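PDB 6FUC: aminoglycoside phosphotransferase from Streptomyces rimosus, which probably confers resistance to streptomycin by transferring the gamma-phosphate of ATP to the 3''-hydroxyl of the antibiotic. Local coordinates for residues A31-A36 / A42-A47. Sequence-based numbering, arbitrary orientation.
Sequences AVFRSA and AKCVPA
Phe33 and Cys44 have matching first torsions: CG of Phe33 (chi1 -61°) and SG of Cys44 (chi1 -60°) each stand opposite their own carbonyl carbon and beside the backbone N. The ring and the sulfur thereby meet diagonally across two antiparallel strands, with Phe33 CE1 4.1 Å from Cys44 SG. The sulfur approaches obliquely, its line to the ring centroid lying 56° off the ring normal, in a sulfur-aromatic contact. Directly across from Phe33, Ala42 brings its methyl to 4.3 Å between the two CB atoms, while its carbonyl O lies at the edge of the ring, near the ring plane. Ala31, Phe33, Ala42 and Cys44 share one face of the sheet; helix 4-12 packs on this face, Leu8 and Leu11 against Phe33, Leu11 against Ala42 and Phe7 against Cys44.

These strands, 31-34 and 40-45, form a beta hairpin in the five-stranded antiparallel sheet of the kinase-like N-terminal lobe. Strand 40-45 corresponds to the third strand of protein kinases, whose lysine contacts ATP phosphates, a part probably played here by Lys43. Lys43 is salt-bridged to Glu56 of helix 50-63, consistent with the conserved Lys-Glu pair of protein kinases. Its side chain runs extended on the other face beside Val32, whose CG2 comes within 4.2 Å of Lys43 CG.

Ala31 and Cys44 form one hydrogen-bonded pair, with Cys44 N donating to Ala31 O at 2.9 Å and Ala31 N returning a bond to Cys44 O. Phe33 and Ala42 form the second: Phe33 N donates to Ala42 O at 2.8 Å, and Ala42 N returns a bond to Phe33 O. Between them, at the non-hydrogen-bonded pair Val32-Lys43, Val32 CA adds a CA-H...O contact of 3.2 Å to Ala42 O.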
# COMPACT_ATOMS: atom_id res chain seq x y z
N ALA A 31 -4.94 -5.46 -13.65
CA ALA A 31 -4.40 -6.81 -13.53
C ALA A 31 -2.90 -6.77 -13.32
O ALA A 31 -2.23 -5.90 -13.88
CB ALA A 31 -4.70 -7.54 -14.81
N VAL A 32 -2.39 -7.72 -12.55
CA VAL A 32 -0.95 -7.84 -12.27
C VAL A 32 -0.49 -9.17 -12.88
O VAL A 32 -1.14 -10.24 -12.78
CB VAL A 32 -0.65 -7.76 -10.77
CG1 VAL A 32 0.83 -8.03 -10.47
CG2 VAL A 32 -1.05 -6.39 -10.28
N PHE A 33 0.63 -9.11 -13.56
CA PHE A 33 1.25 -10.22 -14.25
C PHE A 33 2.66 -10.40 -13.74
O PHE A 33 3.28 -9.44 -13.27
CB PHE A 33 1.31 -9.96 -15.77
CG PHE A 33 -0.01 -9.78 -16.44
CD1 PHE A 33 -0.69 -8.56 -16.35
CD2 PHE A 33 -0.59 -10.80 -17.13
CE1 PHE A 33 -1.90 -8.38 -16.98
CE2 PHE A 33 -1.80 -10.60 -17.72
CZ PHE A 33 -2.45 -9.42 -17.67
N ARG A 34 3.21 -11.60 -13.91
CA ARG A 34 4.60 -11.91 -13.54
C ARG A 34 5.21 -12.66 -14.70
O ARG A 34 4.53 -13.48 -15.32
CB ARG A 34 4.67 -12.70 -12.22
CG ARG A 34 6.08 -12.83 -11.66
CD ARG A 34 6.07 -13.39 -10.24
NE ARG A 34 5.63 -14.77 -10.36
N SER A 35 6.47 -12.43 -14.97
CA SER A 35 7.18 -13.16 -15.98
C SER A 35 7.41 -14.59 -15.49
O SER A 35 7.40 -14.87 -14.29
CB SER A 35 8.51 -12.47 -16.29
OG SER A 35 9.40 -12.47 -15.19
N ALA A 36 7.64 -15.51 -16.43
CA ALA A 36 7.81 -16.91 -16.08
C ALA A 36 9.02 -17.13 -15.15
O ALA A 36 8.99 -18.01 -14.29
CB ALA A 36 7.94 -17.74 -17.32
N ALA A 42 4.29 -6.89 -14.00
CA ALA A 42 3.63 -5.88 -14.83
C ALA A 42 2.25 -5.56 -14.25
O ALA A 42 1.50 -6.50 -13.91
CB ALA A 42 3.51 -6.25 -16.26
N LYS A 43 1.89 -4.32 -14.18
CA LYS A 43 0.55 -3.93 -13.80
C LYS A 43 -0.05 -3.24 -14.96
O LYS A 43 0.57 -2.32 -15.53
CB LYS A 43 0.62 -3.01 -12.59
CG LYS A 43 -0.68 -2.57 -12.04
CD LYS A 43 -0.50 -1.93 -10.66
CE LYS A 43 -1.84 -1.27 -10.31
NZ LYS A 43 -1.66 -0.57 -8.99
N CYS A 44 -1.24 -3.68 -15.37
CA CYS A 44 -1.91 -3.08 -16.50
C CYS A 44 -3.26 -2.58 -16.13
O CYS A 44 -3.95 -3.20 -15.28
CB CYS A 44 -2.08 -4.07 -17.65
SG CYS A 44 -0.54 -4.77 -18.30
N VAL A 45 -3.70 -1.51 -16.78
CA VAL A 45 -4.95 -0.86 -16.47
C VAL A 45 -5.64 -0.43 -17.75
O VAL A 45 -4.98 -0.19 -18.80
CB VAL A 45 -4.77 0.39 -15.53
CG1 VAL A 45 -4.08 -0.02 -14.24
CG2 VAL A 45 -4.07 1.55 -16.25
N PRO A 46 -6.96 -0.32 -17.70
CA PRO A 46 -7.63 0.17 -18.88
C PRO A 46 -7.46 1.66 -19.09
O PRO A 46 -6.90 2.36 -18.27
CB PRO A 46 -9.11 -0.21 -18.64
CG PRO A 46 -9.23 -0.55 -17.23
CD PRO A 46 -7.88 -0.80 -16.66
N ALA A 47 -7.93 2.14 -20.23
CA ALA A 47 -7.69 3.52 -20.66
C ALA A 47 -8.06 4.54 -19.59
O ALA A 47 -7.31 5.48 -19.35
CB ALA A 47 -8.45 3.80 -21.97